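Local coordinates for tRNA (guanine-N(1)-)-methyltransferase (Corynebacterium diphtheriae, PDB 7KFF), which probably catalyses methyl transfer from S-adenosylmethionine to N1 of a guanine in tRNA, as a member of the knotted SPOUT methyltransferases, at residues Met17-Ile22 with Val205-Val210; His51-Trp56 with Met75-Thr80; Asp88-Ser93 with Lys181-Val186; Lys272-Trp275 with Leu281-Gly284. All blocks are in the same frame, centred on the assembly; numbering follows the deposited sequence.

Contact 1 (Met17-Ile22 with Val205-Val210); sequences MRLDVI and VIAEAV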
loop_
_atom_site.group_PDB
_atom_site.type_symbol
_atom_site.label_atom_id
_atom_site.label_comp_id
_atom_site.label_asym_id
_atom_site.label_seq_id
_atom_site.Cartn_x
_atom_site.Cartn_y
_atom_site.Cartn_z
HETATM N N MSE A 17 -20.256 -8.423 3.027
HETATM C CA MSE A 17 -19.348 -7.753 3.941
HETATM C C MSE A 17 -19.691 -6.271 3.935
HETATM O O MSE A 17 -19.863 -5.667 2.874
HETATM C CB MSE A 17 -17.909 -7.948 3.507
HETATM C CG MSE A 17 -16.903 -7.149 4.367
HETATM SE SE MSE A 17 -15.139 -7.354 3.694
HETATM C CE MSE A 17 -14.944 -9.220 4.180
ATOM N N ARG A 18 -19.797 -5.690 5.120
ATOM C CA ARG A 18 -20.009 -4.262 5.286
ATOM C C ARG A 18 -18.700 -3.589 5.658
ATOM O O ARG A 18 -18.034 -4.006 6.609
ATOM C CB ARG A 18 -21.032 -4.010 6.389
ATOM C CG ARG A 18 -21.261 -2.577 6.748
ATOM C CD ARG A 18 -21.874 -1.763 5.639
ATOM N NE ARG A 18 -22.065 -0.396 6.099
ATOM C CZ ARG A 18 -22.811 0.513 5.483
ATOM N NH1 ARG A 18 -23.464 0.188 4.378
ATOM N NH2 ARG A 18 -22.902 1.738 5.983
ATOM N N LEU A 19 -18.325 -2.573 4.896
ATOM C CA LEU A 19 -17.193 -1.719 5.190
ATOM C C LEU A 19 -17.708 -0.329 5.512
ATOM O O LEU A 19 -18.480 0.235 4.741
ATOM C CB LEU A 19 -16.265 -1.579 3.990
ATOM C CG LEU A 19 -15.710 -2.838 3.372
ATOM C CD1 LEU A 19 -14.757 -2.464 2.228
ATOM C CD2 LEU A 19 -15.031 -3.732 4.386
ATOM N N ASP A 20 -17.277 0.231 6.634
ATOM C CA ASP A 20 -17.562 1.617 6.985
ATOM C C ASP A 20 -16.229 2.333 7.152
ATOM O O ASP A 20 -15.324 1.822 7.820
ATOM C CB ASP A 20 -18.380 1.719 8.264
ATOM C CG ASP A 20 -19.836 1.419 8.044
ATOM O OD1 ASP A 20 -20.547 2.295 7.494
ATOM O OD2 ASP A 20 -20.261 0.284 8.356
ATOM N N VAL A 21 -16.099 3.504 6.548
ATOM C CA VAL A 21 -14.856 4.265 6.567
ATOM C C VAL A 21 -15.150 5.640 7.143
ATOM O O VAL A 21 -16.059 6.326 6.666
ATOM C CB VAL A 21 -14.267 4.410 5.154
ATOM C CG1 VAL A 21 -12.908 5.101 5.213
ATOM C CG2 VAL A 21 -14.169 3.084 4.462
ATOM N N ILE A 22 -14.374 6.056 8.142
ATOM C CA ILE A 22 -14.518 7.369 8.765
ATOM C C ILE A 22 -13.297 8.201 8.392
ATOM O O ILE A 22 -12.157 7.773 8.613
ATOM C CB ILE A 22 -14.672 7.270 10.291
ATOM C CG1 ILE A 22 -15.814 6.325 10.666
ATOM C CG2 ILE A 22 -14.902 8.656 10.883
ATOM C CD1 ILE A 22 -15.797 5.877 12.112
ATOM N N VAL A 205 -6.129 -0.060 -0.218
ATOM C CA VAL A 205 -5.230 -1.204 -0.339
ATOM C C VAL A 205 -5.814 -2.417 0.362
ATOM O O VAL A 205 -5.913 -3.511 -0.212
ATOM C CB VAL A 205 -3.845 -0.848 0.216
ATOM C CG1 VAL A 205 -3.012 -2.102 0.407
ATOM C CG2 VAL A 205 -3.128 0.151 -0.688
ATOM N N ILE A 206 -6.184 -2.251 1.626
ATOM C CA ILE A 206 -6.685 -3.374 2.415
ATOM C C ILE A 206 -7.992 -3.893 1.827
ATOM O O ILE A 206 -8.214 -5.108 1.725
ATOM C CB ILE A 206 -6.820 -2.957 3.889
ATOM C CG1 ILE A 206 -5.439 -2.699 4.505
ATOM C CG2 ILE A 206 -7.566 -4.020 4.664
ATOM C CD1 ILE A 206 -5.472 -1.929 5.825
ATOM N N ALA A 207 -8.861 -2.979 1.401
ATOM C CA ALA A 207 -10.125 -3.389 0.808
ATOM C C ALA A 207 -9.916 -4.242 -0.435
ATOM O O ALA A 207 -10.608 -5.251 -0.613
ATOM C CB ALA A 207 -10.995 -2.172 0.524
ATOM N N GLU A 208 -8.989 -3.852 -1.310
ATOM C CA GLU A 208 -8.742 -4.674 -2.493
ATOM C C GLU A 208 -8.302 -6.076 -2.096
ATOM O O GLU A 208 -8.800 -7.074 -2.633
ATOM C CB GLU A 208 -7.677 -4.045 -3.396
ATOM C CG GLU A 208 -8.143 -2.885 -4.223
ATOM C CD GLU A 208 -7.427 -2.739 -5.557
ATOM O OE1 GLU A 208 -6.461 -3.495 -5.856
ATOM O OE2 GLU A 208 -7.847 -1.841 -6.308
ATOM N N ALA A 209 -7.337 -6.169 -1.182
ATOM C CA ALA A 209 -6.752 -7.454 -0.826
ATOM C C ALA A 209 -7.743 -8.354 -0.109
ATOM O O ALA A 209 -7.695 -9.579 -0.263
ATOM C CB ALA A 209 -5.508 -7.241 0.019
ATOM N N VAL A 210 -8.642 -7.771 0.679
ATOM C CA VAL A 210 -9.649 -8.539 1.409
ATOM C C VAL A 210 -10.817 -8.919 0.509
ATOM O O VAL A 210 -11.226 -10.083 0.473
ATOM C CB VAL A 210 -10.126 -7.727 2.629
ATOM C CG1 VAL A 210 -11.322 -8.379 3.302
ATOM C CG2 VAL A 210 -8.967 -7.560 3.618
#
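Met-17, a selenomethionine, and Leu-19 lean from one face of a beta strand onto the helix that carries Ala-207 and Val-210. The Met-17 chain leaves the backbone fully extended, with CG anti to the backbone N (chi1 175°), then bends at its last torsion, which brings SE and CE over one branch of Val-210. CE lies 3.8 Å from Val-210 CG1 and SE 4.0 Å from the same methyl, the two side chains crossing at about a right angle. Two residues along, Leu-19 starts differently, with CG anti to the carbonyl carbon (chi1 -56°), and sends CD1 to within 4.1 Å of Ala-207 CB. No hydrogen bond spans the two segments; the contact is small, buried and wholly apolar.

On the strand's other face Arg-18 grips Asp-20 side-on: NE reaches OD2 at 3.0 Å, nearly in the guanidinium plane, while NH2 forms a salt bridge to OD1 at 2.9 Å. His-51 bonds to OD1 and His-161 to OD2, so Asp-20 is pinned by residues of both flanking strands.

Strand 17-23 runs between strands 46-52 and 161-165 in the parallel sheet, and Leu-19 also packs on Ile-162 and Phe-164. Helix 200-211 lies over the face that carries Met-17 and Leu-19, with Trp-156 of helix 150-156 beside Val-210, while Glu-208 bonds to Ile-197 and Gly-198 of the second subunit.

Contact 2 (His51-Trp56 with Met75-Thr80); sequences HDLRLW and MVMKPT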
loop_
_atom_site.group_PDB
_atom_site.type_symbol
_atom_site.label_atom_id
_atom_site.label_comp_id
_atom_site.label_asym_id
_atom_site.label_seq_id
_atom_site.Cartn_x
_atom_site.Cartn_y
_atom_site.Cartn_z
ATOM N N HIS A 51 -18.104 7.962 5.810
ATOM C CA HIS A 51 -18.629 8.954 6.741
ATOM C C HIS A 51 -17.631 10.078 6.964
ATOM O O HIS A 51 -16.470 9.829 7.292
ATOM C CB HIS A 51 -18.936 8.308 8.095
ATOM C CG HIS A 51 -19.723 7.049 7.987
ATOM N ND1 HIS A 51 -21.089 7.043 7.867
ATOM C CD2 HIS A 51 -19.329 5.757 7.931
ATOM C CE1 HIS A 51 -21.513 5.797 7.765
ATOM N NE2 HIS A 51 -20.462 4.996 7.800
ATOM N N ASP A 52 -18.113 11.315 6.835
ATOM C CA ASP A 52 -17.294 12.493 7.098
ATOM C C ASP A 52 -17.124 12.653 8.599
ATOM O O ASP A 52 -18.095 12.923 9.306
ATOM C CB ASP A 52 -18.001 13.712 6.503
ATOM C CG ASP A 52 -17.152 14.975 6.509
ATOM O OD1 ASP A 52 -16.150 15.031 7.236
ATOM O OD2 ASP A 52 -17.525 15.920 5.769
ATOM N N LEU A 53 -15.890 12.527 9.071
ATOM C CA LEU A 53 -15.601 12.691 10.495
ATOM C C LEU A 53 -16.118 14.012 11.042
ATOM O O LEU A 53 -16.473 14.100 12.226
ATOM C CB LEU A 53 -14.086 12.593 10.696
ATOM C CG LEU A 53 -13.563 12.729 12.134
ATOM C CD1 LEU A 53 -14.011 11.568 13.000
ATOM C CD2 LEU A 53 -12.052 12.903 12.120
ATOM N N ARG A 54 -16.160 15.053 10.208
ATOM C CA ARG A 54 -16.609 16.359 10.686
ATOM C C ARG A 54 -18.067 16.370 11.115
ATOM O O ARG A 54 -18.478 17.290 11.835
ATOM C CB ARG A 54 -16.372 17.416 9.614
ATOM C CG ARG A 54 -14.903 17.654 9.380
ATOM C CD ARG A 54 -14.629 18.897 8.534
ATOM N NE ARG A 54 -13.292 18.761 7.973
ATOM C CZ ARG A 54 -12.161 19.104 8.577
ATOM N NH1 ARG A 54 -12.172 19.648 9.784
ATOM N NH2 ARG A 54 -11.011 18.879 7.971
ATOM N N LEU A 55 -18.855 15.375 10.713
ATOM C CA LEU A 55 -20.221 15.299 11.206
ATOM C C LEU A 55 -20.245 15.260 12.721
ATOM O O LEU A 55 -21.229 15.672 13.330
ATOM C CB LEU A 55 -20.897 14.037 10.678
ATOM C CG LEU A 55 -21.251 14.020 9.195
ATOM C CD1 LEU A 55 -21.773 12.638 8.801
ATOM C CD2 LEU A 55 -22.275 15.092 8.885
ATOM N N TRP A 56 -19.173 14.765 13.340
ATOM C CA TRP A 56 -19.094 14.618 14.782
ATOM C C TRP A 56 -18.317 15.748 15.461
ATOM O O TRP A 56 -18.071 15.684 16.669
ATOM C CB TRP A 56 -18.494 13.253 15.129
ATOM C CG TRP A 56 -19.425 12.115 14.834
ATOM C CD1 TRP A 56 -20.376 11.608 15.672
ATOM C CD2 TRP A 56 -19.521 11.352 13.618
ATOM N NE1 TRP A 56 -21.056 10.588 15.060
ATOM C CE2 TRP A 56 -20.542 10.401 13.801
ATOM C CE3 TRP A 56 -18.830 11.370 12.408
ATOM C CZ2 TRP A 56 -20.879 9.473 12.821
ATOM C CZ3 TRP A 56 -19.166 10.460 11.439
ATOM C CH2 TRP A 56 -20.178 9.515 11.647
HETATM N N MSE A 75 -0.323 18.294 14.214
HETATM C CA MSE A 75 -1.640 18.244 14.829
HETATM C C MSE A 75 -2.019 16.802 15.041
HETATM O O MSE A 75 -1.597 15.939 14.279
HETATM C CB MSE A 75 -2.649 18.937 13.913
HETATM C CG MSE A 75 -2.321 20.410 13.684
HETATM SE SE MSE A 75 -2.328 21.520 15.291
HETATM C CE MSE A 75 -4.276 21.930 15.296
ATOM N N VAL A 76 -2.822 16.559 16.062
ATOM C CA VAL A 76 -3.305 15.236 16.435
ATOM C C VAL A 76 -4.819 15.268 16.395
ATOM O O VAL A 76 -5.435 16.234 16.845
ATOM C CB VAL A 76 -2.815 14.879 17.855
ATOM C CG1 VAL A 76 -3.378 13.566 18.323
ATOM C CG2 VAL A 76 -1.296 14.871 17.900
HETATM N N MSE A 77 -5.425 14.220 15.861
HETATM C CA MSE A 77 -6.877 14.208 15.806
HETATM C C MSE A 77 -7.539 13.943 17.152
HETATM O O MSE A 77 -7.036 13.156 17.963
HETATM C CB MSE A 77 -7.393 13.208 14.797
HETATM C CG MSE A 77 -6.875 13.420 13.376
HETATM SE SE MSE A 77 -7.494 12.261 11.996
HETATM C CE MSE A 77 -8.447 13.455 10.827
ATOM N N LYS A 78 -8.693 14.604 17.347
ATOM C CA LYS A 78 -9.268 14.802 18.670
ATOM C C LYS A 78 -10.079 13.602 19.137
ATOM O O LYS A 78 -10.954 13.127 18.400
ATOM C CB LYS A 78 -10.234 15.996 18.615
ATOM C CG LYS A 78 -9.597 17.358 18.466
ATOM C CD LYS A 78 -10.685 18.448 18.394
ATOM C CE LYS A 78 -10.193 19.810 18.810
ATOM N NZ LYS A 78 -11.235 20.870 18.619
ATOM N N PRO A 79 -9.872 13.134 20.372
ATOM C CA PRO A 79 -10.736 12.066 20.905
ATOM C C PRO A 79 -12.189 12.454 21.025
ATOM O O PRO A 79 -13.058 11.590 20.864
ATOM C CB PRO A 79 -10.139 11.749 22.288
ATOM C CG PRO A 79 -8.888 12.426 22.369
ATOM C CD PRO A 79 -8.780 13.478 21.293
ATOM N N THR A 80 -12.490 13.720 21.325
ATOM C CA THR A 80 -13.882 14.122 21.518
ATOM C C THR A 80 -14.688 14.115 20.220
ATOM O O THR A 80 -15.923 14.198 20.267
ATOM C CB THR A 80 -13.966 15.499 22.177
ATOM O OG1 THR A 80 -13.244 16.434 21.362
ATOM C CG2 THR A 80 -13.383 15.473 23.610
#
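Leu-53 has CG anti to its own N (chi1 -180°), whereas Met-77, a selenomethionine, has CG anti to the carbonyl carbon and stays extended through chi2 before bending at a skewed chi3 of 116°. These torsions put the two chain ends together: Leu-53 CD2 meets Met-77 CE at 3.9 Å, the side chains slanting across one another. A methyl-to-methyl touch is the whole of the side-chain contact. Near the far ends of the segments, the carbonyl oxygens Trp-56 O and Thr-80 O approach to 4.4 Å, with no bond between them.

Trp-56 starts toward the other segment, but its ring swings away from it. Leu-55 CB lies over the rim of one indole face, 3.7 Å above the plane, and His-51 CB and Leu-53 CA lie at its edge; Asp-88 takes the NE1 hydrogen. The backbone that presents Leu-53 is tightly wound. Asp-52 OD1 accepts from Arg-54 N at 3.0 Å, met from well above the carboxylate plane, and Trp-56 N bonds to Leu-53 O at 3.0 Å.

Trp-82 of helix 79-90 touches both Leu-53 and Met-77, and Trp-245 of the second subunit packs on Pro-79 and Thr-80. The Met-77 side chain is about 7 Å from a bound S-adenosyl-L-homocysteine. What results is an Asx turn leading into a 3-10 turn at the end of an outer sheet strand, its leucine packed on the selenomethionine of short strand 76-77, just ahead of helix 79-90, whose N-cap position is Lys-78.

Contact 3 (Asp88-Ser93 with Lys181-Val186); sequences DVATMS and KKTYRV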
loop_
_atom_site.group_PDB
_atom_site.type_symbol
_atom_site.label_atom_id
_atom_site.label_comp_id
_atom_site.label_asym_id
_atom_site.label_seq_id
_atom_site.Cartn_x
_atom_site.Cartn_y
_atom_site.Cartn_z
ATOM N N ASP A 88 -20.977 5.611 17.090
ATOM C CA ASP A 88 -22.152 5.635 16.222
ATOM C C ASP A 88 -22.000 4.661 15.062
ATOM O O ASP A 88 -22.951 3.955 14.698
ATOM C CB ASP A 88 -22.364 7.056 15.698
ATOM C CG ASP A 88 -22.966 8.002 16.738
ATOM O OD1 ASP A 88 -23.318 7.567 17.862
ATOM O OD2 ASP A 88 -23.113 9.208 16.419
ATOM N N VAL A 89 -20.814 4.603 14.461
ATOM C CA VAL A 89 -20.664 3.730 13.301
ATOM C C VAL A 89 -20.726 2.258 13.695
ATOM O O VAL A 89 -21.077 1.407 12.873
ATOM C CB VAL A 89 -19.369 4.078 12.546
ATOM C CG1 VAL A 89 -19.023 3.020 11.526
ATOM C CG2 VAL A 89 -19.499 5.445 11.919
ATOM N N ALA A 90 -20.398 1.931 14.953
ATOM C CA ALA A 90 -20.425 0.529 15.357
ATOM C C ALA A 90 -21.831 -0.044 15.281
ATOM O O ALA A 90 -22.004 -1.262 15.124
ATOM C CB ALA A 90 -19.875 0.357 16.766
ATOM N N THR A 91 -22.848 0.810 15.395
ATOM C CA THR A 91 -24.242 0.383 15.340
ATOM C C THR A 91 -24.754 0.142 13.919
ATOM O O THR A 91 -25.977 0.065 13.729
ATOM C CB THR A 91 -25.138 1.447 15.974
ATOM O OG1 THR A 91 -25.245 2.556 15.067
ATOM C CG2 THR A 91 -24.587 1.931 17.298
HETATM N N MSE A 92 -23.884 0.036 12.922
HETATM C CA MSE A 92 -24.344 -0.014 11.536
HETATM C C MSE A 92 -24.175 -1.388 10.886
HETATM O O MSE A 92 -23.334 -1.580 10.009
HETATM C CB MSE A 92 -23.651 1.084 10.716
HETATM C CG MSE A 92 -24.098 2.505 11.089
HETATM SE SE MSE A 92 -23.225 3.876 10.005
HETATM C CE MSE A 92 -23.733 5.515 10.947
ATOM N N SER A 93 -25.012 -2.328 11.321
ATOM C CA SER A 93 -25.063 -3.676 10.759
ATOM C C SER A 93 -23.676 -4.296 10.650
ATOM O O SER A 93 -23.074 -4.662 11.658
ATOM C CB SER A 93 -25.743 -3.660 9.385
ATOM O OG SER A 93 -26.625 -4.759 9.236
ATOM N N LYS A 181 -11.445 -0.436 22.117
ATOM C CA LYS A 181 -11.433 -1.860 22.426
ATOM C C LYS A 181 -12.666 -2.295 23.208
ATOM O O LYS A 181 -13.003 -3.482 23.204
ATOM C CB LYS A 181 -10.158 -2.257 23.157
ATOM C CG LYS A 181 -8.921 -2.063 22.317
ATOM C CD LYS A 181 -7.634 -2.291 23.089
ATOM C CE LYS A 181 -6.453 -1.983 22.189
ATOM N NZ LYS A 181 -5.161 -2.106 22.920
ATOM N N LYS A 182 -13.361 -1.365 23.855
ATOM C CA LYS A 182 -14.599 -1.734 24.534
ATOM C C LYS A 182 -15.676 -2.155 23.546
ATOM O O LYS A 182 -16.567 -2.935 23.901
ATOM C CB LYS A 182 -15.112 -0.558 25.370
ATOM C CG LYS A 182 -14.236 -0.222 26.556
ATOM C CD LYS A 182 -14.776 1.007 27.282
ATOM C CE LYS A 182 -14.018 1.283 28.568
ATOM N NZ LYS A 182 -14.517 2.534 29.223
ATOM N N THR A 183 -15.612 -1.650 22.317
ATOM C CA THR A 183 -16.646 -1.833 21.310
ATOM C C THR A 183 -16.205 -2.684 20.138
ATOM O O THR A 183 -17.040 -3.328 19.498
ATOM C CB THR A 183 -17.069 -0.455 20.776
ATOM O OG1 THR A 183 -17.519 0.342 21.882
ATOM C CG2 THR A 183 -18.176 -0.561 19.750
ATOM N N TYR A 184 -14.920 -2.669 19.834
ATOM C CA TYR A 184 -14.379 -3.299 18.645
ATOM C C TYR A 184 -13.237 -4.234 19.022
ATOM O O TYR A 184 -12.562 -4.040 20.031
ATOM C CB TYR A 184 -13.752 -2.240 17.738
ATOM C CG TYR A 184 -14.688 -1.228 17.105
ATOM C CD1 TYR A 184 -15.208 -1.455 15.849
ATOM C CD2 TYR A 184 -14.991 -0.021 17.746
ATOM C CE1 TYR A 184 -16.023 -0.544 15.239
ATOM C CE2 TYR A 184 -15.822 0.904 17.152
ATOM C CZ TYR A 184 -16.330 0.622 15.878
ATOM O OH TYR A 184 -17.143 1.497 15.211
ATOM N N ARG A 185 -12.971 -5.217 18.145
ATOM C CA ARG A 185 -11.639 -5.812 18.064
ATOM C C ARG A 185 -10.772 -4.846 17.270
ATOM O O ARG A 185 -11.139 -4.499 16.149
ATOM C CB ARG A 185 -11.722 -7.169 17.377
ATOM C CG ARG A 185 -12.327 -8.265 18.267
ATOM C CD ARG A 185 -12.633 -9.565 17.482
ATOM N NE ARG A 185 -13.705 -9.339 16.520
ATOM C CZ ARG A 185 -13.607 -9.456 15.199
ATOM N NH1 ARG A 185 -12.481 -9.850 14.618
ATOM N NH2 ARG A 185 -14.654 -9.173 14.441
ATOM N N VAL A 186 -9.668 -4.365 17.846
ATOM C CA VAL A 186 -8.903 -3.261 17.270
ATOM C C VAL A 186 -7.570 -3.776 16.749
ATOM O O VAL A 186 -6.853 -4.485 17.463
ATOM C CB VAL A 186 -8.687 -2.129 18.289
ATOM C CG1 VAL A 186 -7.900 -0.985 17.684
ATOM C CG2 VAL A 186 -10.023 -1.641 18.814
#
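Ala-90 presses its methyl group against the phenol end of Tyr-184, and the tyrosine ring meets it obliquely. Ala-90 CB is 3.7 Å from Tyr-184 CZ and 3.3 Å from Tyr-184 OH, so the contact falls at the hydroxyl end of the ring. The ring gets there by swinging: the bond from the tyrosine backbone to CB does not aim at the helix, but CG sits anti to the carbonyl carbon (chi1 -67°) and the ring extends across. Tyr-184 OH also comes 3.3 Å from Ala-90 N, at an angle too poor for a hydrogen bond; the hydroxyl instead gives its hydrogen to Leu-86 O, one turn back in the same helix.

Thr-183 approaches the same alanine methyl with its carbon branch. CG2, anti to the backbone N, stands 3.6 Å from Ala-90 CB, so one methyl group is met by two successive residues of the other segment.

Asp-88 O accepts twice from Thr-91: from OG1 at 2.7 Å, in the carbonyl plane, and from the backbone N at 3.2 Å.

Helix 79-90 lies against the parallel sheet, with Val-89 packing on Asp-20 and Ile-22 of strand 17-23 and on His-51 of strand 46-52. Tyr-184, just ahead of strand 185-190, rests on Pro-136 and on Leu-138 of strand 137-141, joining helix 79-90 to the approach to an inner strand of the sheet.

Contact 4 (Lys272-Trp275 with Leu281-Gly284); sequences KRTW and LLDG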
loop_
_atom_site.group_PDB
_atom_site.type_symbol
_atom_site.label_atom_id
_atom_site.label_comp_id
_atom_site.label_asym_id
_atom_site.label_seq_id
_atom_site.Cartn_x
_atom_site.Cartn_y
_atom_site.Cartn_z
ATOM N N LYS A 272 13.728 -17.971 -9.633
ATOM C CA LYS A 272 14.646 -16.966 -10.161
ATOM C C LYS A 272 14.206 -15.563 -9.750
ATOM O O LYS A 272 15.025 -14.758 -9.290
ATOM C CB LYS A 272 14.699 -17.084 -11.686
ATOM C CG LYS A 272 15.570 -16.065 -12.386
ATOM C CD LYS A 272 15.653 -16.416 -13.880
ATOM C CE LYS A 272 16.507 -15.439 -14.670
ATOM N NZ LYS A 272 15.691 -14.326 -15.205
ATOM N N ARG A 273 12.911 -15.253 -9.897
ATOM C CA ARG A 273 12.439 -13.928 -9.517
ATOM C C ARG A 273 12.648 -13.716 -8.026
ATOM O O ARG A 273 13.065 -12.637 -7.598
ATOM C CB ARG A 273 10.968 -13.743 -9.890
ATOM C CG ARG A 273 10.380 -12.369 -9.503
ATOM C CD ARG A 273 11.011 -11.215 -10.269
ATOM N NE ARG A 273 10.537 -11.175 -11.650
ATOM C CZ ARG A 273 9.484 -10.480 -12.074
ATOM N NH1 ARG A 273 9.141 -10.528 -13.358
ATOM N NH2 ARG A 273 8.784 -9.723 -11.229
ATOM N N THR A 274 12.380 -14.747 -7.215
ATOM C CA THR A 274 12.570 -14.605 -5.771
ATOM C C THR A 274 14.046 -14.405 -5.433
ATOM O O THR A 274 14.392 -13.553 -4.607
ATOM C CB THR A 274 11.995 -15.828 -5.046
ATOM O OG1 THR A 274 10.628 -16.028 -5.437
ATOM C CG2 THR A 274 12.080 -15.646 -3.531
ATOM N N TRP A 275 14.927 -15.173 -6.071
ATOM C CA TRP A 275 16.354 -14.985 -5.859
ATOM C C TRP A 275 16.799 -13.583 -6.257
ATOM O O TRP A 275 17.592 -12.958 -5.548
ATOM C CB TRP A 275 17.126 -16.026 -6.660
ATOM C CG TRP A 275 18.600 -15.859 -6.572
ATOM C CD1 TRP A 275 19.407 -16.207 -5.533
ATOM C CD2 TRP A 275 19.448 -15.277 -7.563
ATOM N NE1 TRP A 275 20.712 -15.893 -5.822
ATOM C CE2 TRP A 275 20.764 -15.317 -7.062
ATOM C CE3 TRP A 275 19.225 -14.734 -8.827
ATOM C CZ2 TRP A 275 21.849 -14.832 -7.782
ATOM C CZ3 TRP A 275 20.307 -14.252 -9.542
ATOM C CH2 TRP A 275 21.600 -14.301 -9.016
ATOM N N LEU A 281 13.884 -14.542 1.230
ATOM C CA LEU A 281 12.763 -15.466 1.343
ATOM C C LEU A 281 13.200 -16.905 1.114
ATOM O O LEU A 281 12.597 -17.827 1.672
ATOM C CB LEU A 281 11.642 -15.097 0.375
ATOM C CG LEU A 281 10.920 -13.780 0.654
ATOM C CD1 LEU A 281 9.822 -13.538 -0.374
ATOM C CD2 LEU A 281 10.343 -13.745 2.057
ATOM N N LEU A 282 14.231 -17.119 0.295
ATOM C CA LEU A 282 14.710 -18.478 0.062
ATOM C C LEU A 282 15.449 -19.020 1.276
ATOM O O LEU A 282 15.457 -20.237 1.503
ATOM C CB LEU A 282 15.614 -18.523 -1.169
ATOM C CG LEU A 282 14.951 -18.140 -2.488
ATOM C CD1 LEU A 282 15.991 -18.106 -3.610
ATOM C CD2 LEU A 282 13.814 -19.083 -2.852
ATOM N N ASP A 283 16.066 -18.135 2.064
ATOM C CA ASP A 283 16.783 -18.567 3.255
ATOM C C ASP A 283 15.843 -19.178 4.281
ATOM O O ASP A 283 16.260 -20.033 5.067
ATOM C CB ASP A 283 17.513 -17.388 3.896
ATOM C CG ASP A 283 18.606 -16.831 3.013
ATOM O OD1 ASP A 283 19.118 -17.580 2.154
ATOM O OD2 ASP A 283 18.959 -15.645 3.181
ATOM N N GLY A 284 14.584 -18.745 4.298
ATOM C CA GLY A 284 13.597 -19.277 5.208
ATOM C C GLY A 284 12.948 -20.577 4.794
ATOM O O GLY A 284 12.048 -21.049 5.494
#
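Thr-274, whose methyl faces Leu-281 and Leu-282, has its hydroxyl held twice on its other branch: OG1 donates to Ser-270 O, one turn back in its helix, and accepts from Leu-234 N. These two bonds fix the rotation at chi1 -54°, with CG2 anti to the backbone N and directed at the following helix. CG2 then lies 3.9 Å from Leu-282 CD2 and 4.0 Å from Leu-281 CB.

Leu-282 splits its fork between two residues. While CD2 takes the threonine methyl, CD1 reaches Trp-275 CB at 3.9 Å and sits at the edge of the indole, near its plane. The ring itself leads away from this segment, since Trp-275 CG is anti to the backbone N (chi1 176°). Across the segments the contact is apolar and free of hydrogen bonds.

Next to Thr-274, Arg-273 hydrogen-bonds to Ala-144 O of the second subunit. Leu-233, from the loop that also supplies Leu-234, packs on both Thr-274 and Leu-282. After a short connection the chain turns, and the weakly bonded helical turn 279-283 packs across the end of the long helix 259-277, while the Trp-275 ring is received by Val-295, Leu-298 and Arg-299 of helix 289-299.

Overall arrangement
The chain opens with strand 17-23, which contact 1 joins to helix 200-211, closing a loop of 182 residues. Contacts 2 and 3 both nest within it, in series. Contact 2 closes a short loop from the end of strand 46-52 to strand 76-77 and the start of helix 79-90; contact 3 takes the other end of that helix to the approach to strand 185-190. These three touch one another in turn and gather round the same parallel sheet, with Val-89 and His-51 at their junction. Contact 4 follows later in the chain, closing a loop of only five residues between C-terminal helices, its nearest atoms about 17 Å from contact 1.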